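Local coordinates for peptidoglycan hydrolase FlgJ (Sphingomonas sp. A1, PDB 2ZYC), which probably hydrolyses peptidoglycan as a flagellum-specific muramidase so that the flagellar rod can assemble in the periplasm, and is represented here by its C-terminal glycoside hydrolase family 73 domain, at residues A[28-33]-A[138-143]; A[33-38]-A[51-56]; A[55-60]-A[84-89]; A[109-114]-A[125-130]. The protein carries 2 engineered substitutions. One frame throughout, in Å; residues are numbered along the deposited sequence.

Contact 1: A[28-33]-A[138-143]; sequences VAQAAL and DKLARV
Segments 28-33 of helix 24-35 and 138-143 of helix 136-145 meet where Ala29 faces Val143, their axes passing 9.1 Å apart and their N-to-C directions diverging by 119°. This is a helix-helix crossing in the lysozyme-like domain, joined by apolar contacts with no hydrogen bond between the two segments. The small Ala29 lets Val143 come close: its CB lies 3.8 Å from Val143 CG1.

The closest approach is that of Leu140. Its CG is anti to the backbone N (chi1 -179°), and the CD1 branch then runs up against the backbone of the other helix, 3.5 Å from Gln30 CA. The other branch lies beside the Gln30 chain, with Leu140 CD2 4.1 Å from Gln30 CG. Gln30 stretches on past the leucine, and its buried amide finds weak hydrogen bonds on both atoms, OE1 with Tyr99 and NE2 with Tyr136. Helix 118-127 covers this side as well, through Phe121 and Leu125 on Gln30 and Ala122 on Leu140.

Toward the more open side, Lys139 offers little beyond the base of its chain and sends its ammonium off to a salt bridge with Asp133. Leu33, on the other helix, divides its two methyls: CD2 packs 3.8 Å from Leu140 CA, while CD1 approaches Val143 CG2 at 4.3 Å.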
# COMPACT_ATOMS: atom_id res chain seq x y z
N VAL A 28 4.41 -0.73 -3.61
CA VAL A 28 5.06 -1.78 -2.83
C VAL A 28 5.59 -1.20 -1.52
O VAL A 28 5.40 -1.77 -0.44
CB VAL A 28 6.21 -2.46 -3.60
CG1 VAL A 28 6.95 -3.47 -2.69
CG2 VAL A 28 5.68 -3.15 -4.87
N ALA A 29 6.26 -0.05 -1.63
CA ALA A 29 6.80 0.65 -0.46
C ALA A 29 5.70 1.00 0.52
O ALA A 29 5.83 0.75 1.72
CB ALA A 29 7.56 1.89 -0.88
N GLN A 30 4.61 1.54 -0.01
CA GLN A 30 3.51 1.97 0.85
C GLN A 30 2.90 0.80 1.63
O GLN A 30 2.67 0.90 2.85
CB GLN A 30 2.44 2.71 0.07
CG GLN A 30 1.45 3.42 0.99
CD GLN A 30 0.30 4.05 0.25
OE1 GLN A 30 0.19 3.93 -0.97
NE2 GLN A 30 -0.57 4.74 0.99
N ALA A 31 2.67 -0.31 0.93
CA ALA A 31 2.14 -1.53 1.54
C ALA A 31 3.10 -2.08 2.60
O ALA A 31 2.67 -2.52 3.67
CB ALA A 31 1.86 -2.56 0.48
N ALA A 32 4.39 -2.05 2.29
CA ALA A 32 5.45 -2.45 3.23
C ALA A 32 5.45 -1.61 4.51
O ALA A 32 5.55 -2.15 5.61
CB ALA A 32 6.81 -2.37 2.56
N LEU A 33 5.34 -0.29 4.35
CA LEU A 33 5.32 0.60 5.50
C LEU A 33 4.09 0.30 6.37
O LEU A 33 4.19 0.23 7.61
CB LEU A 33 5.31 2.06 5.04
CG LEU A 33 5.28 3.12 6.16
CD1 LEU A 33 6.50 2.97 7.07
CD2 LEU A 33 5.23 4.51 5.56
N ASP A 138 7.84 11.84 4.91
CA ASP A 138 9.24 11.54 5.18
C ASP A 138 9.46 10.04 5.37
O ASP A 138 10.40 9.48 4.81
CB ASP A 138 9.73 12.29 6.42
CG ASP A 138 10.00 13.77 6.16
OD1 ASP A 138 10.00 14.20 4.98
OD2 ASP A 138 10.20 14.50 7.15
N LYS A 139 8.59 9.42 6.16
CA LYS A 139 8.71 7.99 6.45
C LYS A 139 8.48 7.13 5.20
O LYS A 139 9.24 6.18 4.95
CB LYS A 139 7.75 7.59 7.56
CG LYS A 139 8.14 8.15 8.92
CD LYS A 139 7.05 7.90 9.93
CE LYS A 139 7.35 8.60 11.25
NZ LYS A 139 6.14 8.63 12.10
N LEU A 140 7.47 7.47 4.40
CA LEU A 140 7.21 6.72 3.17
C LEU A 140 8.28 6.93 2.12
O LEU A 140 8.72 5.98 1.46
CB LEU A 140 5.81 7.03 2.61
CG LEU A 140 5.39 6.29 1.33
CD1 LEU A 140 5.56 4.77 1.46
CD2 LEU A 140 3.95 6.64 0.98
N ALA A 141 8.71 8.18 1.95
CA ALA A 141 9.81 8.49 1.03
C ALA A 141 11.08 7.71 1.39
O ALA A 141 11.78 7.21 0.51
CB ALA A 141 10.08 10.00 1.00
N ARG A 142 11.35 7.58 2.69
CA ARG A 142 12.52 6.82 3.15
C ARG A 142 12.46 5.35 2.68
O ARG A 142 13.48 4.79 2.29
CB ARG A 142 12.69 6.90 4.67
CG ARG A 142 14.08 6.45 5.13
CD ARG A 142 14.25 6.49 6.66
NE ARG A 142 15.64 6.21 7.03
CZ ARG A 142 16.04 5.84 8.25
NH1 ARG A 142 17.33 5.61 8.48
NH2 ARG A 142 15.16 5.70 9.23
N VAL A 143 11.28 4.74 2.72
CA VAL A 143 11.13 3.36 2.25
C VAL A 143 11.28 3.30 0.72
O VAL A 143 11.98 2.43 0.19
CB VAL A 143 9.78 2.71 2.70
CG1 VAL A 143 9.66 1.28 2.18
CG2 VAL A 143 9.66 2.71 4.22

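Contact 2: A[33-38]-A[51-56]; sequences LETGWG and YNLFNI
Asn55 ND2 is held by two oxygens of one residue, the side-chain OE1 and the backbone O of Glu34. The bond from ND2 to Glu34 OE1 is 2.8 Å long and fairly straight (162°); it arrives on the anti lone pair of that oxygen and leaves almost in the Asn55 amide plane. The one to Glu34 O, 3.0 Å from ND2, is more bent, with the donor well above the carbonyl plane. Two acceptors on one amide nitrogen fix the rotation of the amide, whose plane stands 84° from that of the carboxylate. The other carboxylate oxygen of Glu34, OE2, bonds to the hydroxyl of Tyr136.

Beside this grip the loop backbone lies against the last turn of helix 24-35. Leu53 O sits 3.2 Å from Glu34 CB and 3.2 Å from Thr35 CG2, buried against carbon and without a hydrogen-bond partner in the model. Gly36, at positive phi, closes the helix in a Schellman motif, while Thr35 OG1 accepts from Gly38 N at 3.0 Å in an ST motif and also bonds to Ala31 O. In the loop, Asn52 to Asn55 form a type I turn, and the Asn52 amide clasps Ile56: OD1 takes Ile56 N and ND2 gives to Ile56 O.

The turn is wedged between helices: Leu53 lies on Phe5 and Thr9 of helix 3-20, and the Phe54 ring stacks with Tyr99 and meets Phe96 edge-to-face on helix 92-105.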
# COMPACT_ATOMS: atom_id res chain seq x y z
N LEU A 33 5.34 -0.29 4.35
CA LEU A 33 5.32 0.60 5.50
C LEU A 33 4.09 0.30 6.37
O LEU A 33 4.19 0.23 7.61
CB LEU A 33 5.31 2.06 5.04
CG LEU A 33 5.28 3.12 6.16
CD1 LEU A 33 6.50 2.97 7.07
CD2 LEU A 33 5.23 4.51 5.56
N GLU A 34 2.95 0.11 5.71
CA GLU A 34 1.68 -0.09 6.42
C GLU A 34 1.61 -1.39 7.21
O GLU A 34 0.94 -1.46 8.24
CB GLU A 34 0.50 -0.01 5.45
CG GLU A 34 0.20 1.40 4.96
CD GLU A 34 0.05 2.40 6.10
OE1 GLU A 34 -0.66 2.09 7.08
OE2 GLU A 34 0.64 3.50 6.01
N THR A 35 2.32 -2.41 6.76
CA THR A 35 2.15 -3.75 7.34
C THR A 35 3.46 -4.36 7.82
O THR A 35 3.51 -5.56 8.07
CB THR A 35 1.52 -4.73 6.32
OG1 THR A 35 2.38 -4.87 5.19
CG2 THR A 35 0.14 -4.27 5.89
N GLY A 36 4.51 -3.55 7.95
CA GLY A 36 5.83 -4.05 8.34
C GLY A 36 6.28 -5.15 7.40
O GLY A 36 6.58 -6.27 7.83
N TRP A 37 6.28 -4.84 6.10
CA TRP A 37 6.64 -5.81 5.06
C TRP A 37 5.84 -7.11 5.20
O TRP A 37 6.39 -8.20 5.10
CB TRP A 37 8.15 -6.08 5.07
CG TRP A 37 8.99 -4.86 4.88
CD1 TRP A 37 9.40 -3.99 5.84
CD2 TRP A 37 9.54 -4.38 3.65
NE1 TRP A 37 10.15 -2.98 5.29
CE2 TRP A 37 10.27 -3.20 3.94
CE3 TRP A 37 9.49 -4.83 2.31
CZ2 TRP A 37 10.93 -2.46 2.96
CZ3 TRP A 37 10.16 -4.09 1.34
CH2 TRP A 37 10.87 -2.92 1.67
N GLY A 38 4.54 -6.97 5.45
CA GLY A 38 3.63 -8.11 5.60
C GLY A 38 3.46 -8.67 7.01
O GLY A 38 2.52 -9.41 7.26
N TYR A 51 -6.17 -9.23 3.88
CA TYR A 51 -5.49 -8.83 2.64
C TYR A 51 -5.45 -7.30 2.49
O TYR A 51 -5.05 -6.78 1.45
CB TYR A 51 -6.10 -9.48 1.40
CG TYR A 51 -6.09 -11.00 1.42
CD1 TYR A 51 -4.95 -11.71 1.05
CD2 TYR A 51 -7.22 -11.71 1.84
CE1 TYR A 51 -4.95 -13.13 1.07
CE2 TYR A 51 -7.23 -13.11 1.86
CZ TYR A 51 -6.09 -13.81 1.48
OH TYR A 51 -6.11 -15.19 1.52
N ASN A 52 -5.85 -6.61 3.56
CA ASN A 52 -5.98 -5.15 3.56
C ASN A 52 -4.62 -4.52 3.88
O ASN A 52 -4.40 -3.98 4.97
CB ASN A 52 -7.05 -4.73 4.58
CG ASN A 52 -7.42 -3.26 4.48
OD1 ASN A 52 -6.75 -2.47 3.80
ND2 ASN A 52 -8.49 -2.87 5.17
N LEU A 53 -3.73 -4.60 2.90
CA LEU A 53 -2.35 -4.14 3.05
C LEU A 53 -2.24 -2.64 3.28
O LEU A 53 -1.28 -2.18 3.89
CB LEU A 53 -1.51 -4.55 1.84
CG LEU A 53 -1.27 -6.05 1.67
CD1 LEU A 53 -0.29 -6.30 0.54
CD2 LEU A 53 -0.77 -6.68 2.96
N PHE A 54 -3.23 -1.88 2.81
CA PHE A 54 -3.20 -0.42 2.93
C PHE A 54 -3.95 0.12 4.15
O PHE A 54 -4.06 1.34 4.33
CB PHE A 54 -3.65 0.24 1.62
CG PHE A 54 -2.71 -0.03 0.47
CD1 PHE A 54 -1.52 0.69 0.35
CD2 PHE A 54 -2.99 -1.03 -0.46
CE1 PHE A 54 -0.64 0.43 -0.71
CE2 PHE A 54 -2.12 -1.29 -1.52
CZ PHE A 54 -0.94 -0.55 -1.64
N ASN A 55 -4.43 -0.79 5.01
CA ASN A 55 -5.09 -0.44 6.27
C ASN A 55 -6.32 0.47 6.06
O ASN A 55 -6.58 1.37 6.85
CB ASN A 55 -4.08 0.21 7.22
CG ASN A 55 -3.09 -0.78 7.79
OD1 ASN A 55 -3.44 -1.93 8.07
ND2 ASN A 55 -1.84 -0.34 7.98
N ILE A 56 -7.06 0.21 4.99
CA ILE A 56 -8.21 1.04 4.61
C ILE A 56 -9.42 0.77 5.49
O ILE A 56 -9.89 -0.37 5.59
CB ILE A 56 -8.59 0.87 3.12
CG1 ILE A 56 -7.39 1.10 2.19
CG2 ILE A 56 -9.77 1.82 2.76
CD1 ILE A 56 -6.70 2.45 2.34

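Contact 3: A[55-60]-A[84-89]; sequences NIKAGS and ERFRAY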
# COMPACT_ATOMS: atom_id res chain seq x y z
N ASN A 55 -4.43 -0.79 5.01
CA ASN A 55 -5.09 -0.44 6.27
C ASN A 55 -6.32 0.47 6.06
O ASN A 55 -6.58 1.37 6.85
CB ASN A 55 -4.08 0.21 7.22
CG ASN A 55 -3.09 -0.78 7.79
OD1 ASN A 55 -3.44 -1.93 8.07
ND2 ASN A 55 -1.84 -0.34 7.98
N ILE A 56 -7.06 0.21 4.99
CA ILE A 56 -8.21 1.04 4.61
C ILE A 56 -9.42 0.77 5.49
O ILE A 56 -9.89 -0.37 5.59
CB ILE A 56 -8.59 0.87 3.12
CG1 ILE A 56 -7.39 1.10 2.19
CG2 ILE A 56 -9.77 1.82 2.76
CD1 ILE A 56 -6.70 2.45 2.34
N LYS A 57 -9.92 1.83 6.12
CA LYS A 57 -11.11 1.75 6.97
C LYS A 57 -12.37 1.43 6.16
O LYS A 57 -12.51 1.84 4.99
CB LYS A 57 -11.32 3.05 7.75
CG LYS A 57 -10.17 3.48 8.66
CD LYS A 57 -10.43 4.90 9.19
CE LYS A 57 -9.31 5.39 10.08
NZ LYS A 57 -9.57 6.78 10.57
N ALA A 58 -13.26 0.67 6.78
CA ALA A 58 -14.58 0.37 6.23
C ALA A 58 -15.58 1.40 6.74
O ALA A 58 -16.00 1.35 7.89
CB ALA A 58 -15.02 -1.04 6.64
N GLY A 59 -15.94 2.35 5.88
CA GLY A 59 -16.93 3.37 6.25
C GLY A 59 -18.33 3.04 5.75
O GLY A 59 -18.62 1.90 5.39
N SER A 60 -19.18 4.06 5.72
CA SER A 60 -20.58 3.91 5.32
C SER A 60 -20.78 3.49 3.86
O SER A 60 -21.79 2.88 3.53
CB SER A 60 -21.35 5.21 5.58
OG SER A 60 -20.72 6.28 4.91
N GLU A 84 -11.68 -0.39 15.58
CA GLU A 84 -11.85 0.21 14.26
C GLU A 84 -12.36 -0.83 13.26
O GLU A 84 -12.05 -2.02 13.37
CB GLU A 84 -10.54 0.83 13.77
CG GLU A 84 -10.62 1.59 12.44
CD GLU A 84 -11.59 2.75 12.49
OE1 GLU A 84 -12.80 2.52 12.27
OE2 GLU A 84 -11.14 3.88 12.75
N ARG A 85 -13.16 -0.37 12.30
CA ARG A 85 -13.72 -1.24 11.28
C ARG A 85 -12.92 -1.09 9.99
O ARG A 85 -12.81 0.02 9.45
CB ARG A 85 -15.20 -0.93 11.05
CG ARG A 85 -16.07 -1.36 12.22
CD ARG A 85 -17.48 -0.80 12.15
NE ARG A 85 -18.13 -1.10 10.88
CZ ARG A 85 -18.80 -2.21 10.62
NH1 ARG A 85 -18.92 -3.17 11.53
NH2 ARG A 85 -19.36 -2.37 9.42
N PHE A 86 -12.36 -2.21 9.55
CA PHE A 86 -11.51 -2.24 8.36
C PHE A 86 -12.13 -3.06 7.25
O PHE A 86 -12.86 -4.03 7.49
CB PHE A 86 -10.14 -2.83 8.71
CG PHE A 86 -9.32 -1.96 9.60
CD1 PHE A 86 -8.57 -0.91 9.07
CD2 PHE A 86 -9.30 -2.18 10.98
CE1 PHE A 86 -7.80 -0.09 9.90
CE2 PHE A 86 -8.53 -1.37 11.82
CZ PHE A 86 -7.78 -0.32 11.28
N ARG A 87 -11.82 -2.69 6.01
CA ARG A 87 -12.23 -3.49 4.86
C ARG A 87 -11.50 -4.83 4.88
O ARG A 87 -10.37 -4.92 5.36
CB ARG A 87 -11.93 -2.73 3.57
CG ARG A 87 -12.58 -1.35 3.52
CD ARG A 87 -12.37 -0.67 2.17
NE ARG A 87 -12.91 0.69 2.18
CZ ARG A 87 -13.04 1.46 1.10
NH1 ARG A 87 -12.68 1.01 -0.08
NH2 ARG A 87 -13.53 2.69 1.22
N ALA A 88 -12.16 -5.86 4.37
CA ALA A 88 -11.51 -7.16 4.16
C ALA A 88 -11.79 -7.66 2.76
O ALA A 88 -12.86 -7.39 2.18
CB ALA A 88 -11.97 -8.18 5.21
N TYR A 89 -10.83 -8.40 2.21
CA TYR A 89 -10.86 -8.79 0.81
C TYR A 89 -10.62 -10.29 0.69
O TYR A 89 -10.29 -10.95 1.67
CB TYR A 89 -9.78 -8.04 0.03
CG TYR A 89 -9.83 -6.54 0.18
CD1 TYR A 89 -10.76 -5.78 -0.54
CD2 TYR A 89 -8.96 -5.87 1.05
CE1 TYR A 89 -10.80 -4.38 -0.42
CE2 TYR A 89 -8.99 -4.48 1.19
CZ TYR A 89 -9.92 -3.75 0.45
OH TYR A 89 -9.94 -2.38 0.60
O HOH W 1 -18.40 0.38 8.85
O HOH W 2 -15.21 3.54 3.46
O HOH W 3 -18.65 -0.55 6.57
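Arg87 leaves its strand with CB 3.7 Å from Ile56 O, is extended from CG to NE and crosses the Ile56 side chain at a slant. Its CG passes 3.5 Å from Lys57 O, and CD brushes the CG2 methyl of Ile56. At NE the chain bonds across, NE giving its hydrogen to Lys57 O at 3.1 Å, although that oxygen is tilted 23° out of the guanidinium plane. The Ile56 CG2 methyl lies over one face of the same group, 3.4 Å above its plane and offset toward the rim. At the tip, NH2 donates to a water 2.9 Å away that also accepts from Gly59 N, while NH1 turns to a salt bridge with Asp98, whose OD2 is shared with the hydroxyl of Tyr89.

At the backbone, the loop touches the edge of a two-stranded antiparallel sheet through a single beta bridge, Lys57 with Phe86. Arg87 N bonds to Ile56 O at 3.0 Å and Ala58 N to Arg85 O at 2.8 Å. The pairing goes no further, the touching parts running 96° apart; past it a water joins Ala58 O to Arg85 NE. On its other side the strand pairs with 65-71. The Phe86 ring turns its edge to Asn55 O. Ala58 CB presses on the backbone between Phe86 and Arg87. Farther out, the extended Lys57 crosses Glu84 at about a right angle in a long salt bridge, NZ 4.0 Å from Glu84 OE2, an oxygen that also has Arg82 as a partner.

Contact 4: A[109-114]-A[125-130]; sequences YAKVAG and LQEGGY
Tyr109 lays its ring into the turn that ends helix 118-127, and here the contact is tight. One edge faces the helix end, with CE1 3.6 Å from Leu125 O. Gly128 has no side chain to stand in the way, so its CA comes to 3.7 Å from that same Tyr109 CE1. The hydroxyl reaches on to Tyr130, its OH lying 3.4 Å from Tyr130 CA. Gly129, at positive phi, makes the Schellman motif that closes the helix, and Leu125 O takes Tyr130 N within it. A water 2.6 Å from Tyr109 OH donates to Gly128 O at 2.8 Å, tying ring and turn together. Leu125 CD2 meets Val112 CG2 at 4.0 Å and also touches Tyr109 CD1.

The outer side is looser. The Lys111 chain is bent at chi2 (-67°), which turns CD aside; CG approaches Glu127 OE2, but NZ stays 6.6 Å from that oxygen, so the two charges pass without a salt bridge. The type I turn from Tyr109 to Val112 carries Lys111 out to this exposed edge.

Inward, helix 92-105 backs the contact with Leu102 and Val103 on Tyr109. Leu125 and Tyr130 both reach Gln30 of helix 24-35, and the Tyr130 hydroxyl bonds to Phe54 O in the loop before the sheet.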
# COMPACT_ATOMS: atom_id res chain seq x y z
N TYR A 109 -7.57 12.68 -4.07
CA TYR A 109 -6.29 12.06 -4.44
C TYR A 109 -5.81 12.44 -5.85
O TYR A 109 -4.89 11.81 -6.39
CB TYR A 109 -6.37 10.53 -4.32
CG TYR A 109 -6.56 10.04 -2.90
CD1 TYR A 109 -5.55 10.17 -1.96
CD2 TYR A 109 -7.75 9.43 -2.50
CE1 TYR A 109 -5.72 9.73 -0.64
CE2 TYR A 109 -7.93 8.99 -1.19
CZ TYR A 109 -6.91 9.14 -0.27
OH TYR A 109 -7.08 8.70 1.02
N ALA A 110 -6.41 13.47 -6.45
CA ALA A 110 -6.12 13.84 -7.84
C ALA A 110 -4.65 14.17 -8.09
O ALA A 110 -4.17 14.05 -9.22
CB ALA A 110 -7.00 15.00 -8.29
N LYS A 111 -3.94 14.59 -7.04
CA LYS A 111 -2.53 14.97 -7.15
C LYS A 111 -1.56 13.78 -7.20
O LYS A 111 -0.38 13.94 -7.50
CB LYS A 111 -2.15 15.94 -6.02
CG LYS A 111 -2.67 17.37 -6.23
CD LYS A 111 -1.98 18.02 -7.42
CE LYS A 111 -2.48 19.43 -7.68
NZ LYS A 111 -1.55 20.15 -8.61
N VAL A 112 -2.06 12.58 -6.92
CA VAL A 112 -1.21 11.38 -6.97
C VAL A 112 -0.71 11.06 -8.38
O VAL A 112 0.47 10.80 -8.59
CB VAL A 112 -1.93 10.16 -6.36
CG1 VAL A 112 -1.11 8.89 -6.57
CG2 VAL A 112 -2.16 10.38 -4.88
N ALA A 113 -1.63 11.08 -9.36
CA ALA A 113 -1.29 10.65 -10.71
C ALA A 113 -0.10 11.43 -11.26
O ALA A 113 -0.03 12.65 -11.14
CB ALA A 113 -2.48 10.79 -11.63
N GLY A 114 0.84 10.70 -11.85
CA GLY A 114 1.96 11.30 -12.55
C GLY A 114 3.14 11.68 -11.68
O GLY A 114 4.14 12.20 -12.18
N LEU A 125 -0.75 11.78 -1.26
CA LEU A 125 -1.60 10.89 -0.46
C LEU A 125 -2.04 11.58 0.83
O LEU A 125 -3.20 11.51 1.21
CB LEU A 125 -0.86 9.61 -0.11
CG LEU A 125 -0.64 8.61 -1.24
CD1 LEU A 125 0.33 7.54 -0.75
CD2 LEU A 125 -1.96 7.99 -1.70
N GLN A 126 -1.09 12.24 1.49
CA GLN A 126 -1.38 12.95 2.73
C GLN A 126 -2.41 14.07 2.52
O GLN A 126 -3.32 14.25 3.34
CB GLN A 126 -0.10 13.48 3.36
CG GLN A 126 -0.21 13.71 4.85
CD GLN A 126 1.14 13.80 5.52
OE1 GLN A 126 2.14 13.29 5.00
NE2 GLN A 126 1.19 14.46 6.67
N GLU A 127 -2.27 14.81 1.42
CA GLU A 127 -3.25 15.85 1.07
C GLU A 127 -4.65 15.27 0.86
O GLU A 127 -5.66 15.89 1.23
CB GLU A 127 -2.81 16.62 -0.19
CG GLU A 127 -3.85 17.62 -0.72
CD GLU A 127 -3.44 18.28 -2.03
OE1 GLU A 127 -2.24 18.61 -2.19
OE2 GLU A 127 -4.32 18.49 -2.89
N GLY A 128 -4.71 14.09 0.27
CA GLY A 128 -5.96 13.38 0.07
C GLY A 128 -6.57 12.85 1.36
O GLY A 128 -7.70 12.41 1.35
N GLY A 129 -5.80 12.90 2.46
CA GLY A 129 -6.26 12.38 3.75
C GLY A 129 -6.02 10.90 3.96
O GLY A 129 -6.71 10.25 4.75
N TYR A 130 -5.03 10.34 3.26
CA TYR A 130 -4.75 8.92 3.45
C TYR A 130 -4.33 8.66 4.90
O TYR A 130 -4.81 7.71 5.54
CB TYR A 130 -3.69 8.38 2.46
CG TYR A 130 -3.28 6.98 2.83
CD1 TYR A 130 -4.09 5.90 2.51
CD2 TYR A 130 -2.12 6.75 3.57
CE1 TYR A 130 -3.74 4.61 2.89
CE2 TYR A 130 -1.77 5.47 3.96
CZ TYR A 130 -2.58 4.41 3.60
OH TYR A 130 -2.24 3.14 4.00
O HOH W 4 -8.92 10.06 2.17

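How the contacts relate
After helix 3-20, helix 24-35 is the first element that serves these contacts; it takes part in two, which share Leu33. Contact 2 closes a short loop, bringing 51-56 back onto the helix end; Asn55 and Ile56 then pass straight into contact 3, which closes a second loop through the hairpin strands 65-71 and 82-88. Contact 4 follows in series, folding 125-130 back on 109-114. Contact 1 spans all of them, returning helix 136-145 to helix 24-35. Cross-links join these closures: Asn52 ND2 bonds to Arg87 O between contacts 2 and 3, and Tyr130 links contact 4 to Gln30 and Ile56. Contacts 1 and 3 lie on opposite sides of the chain's centre and do not touch.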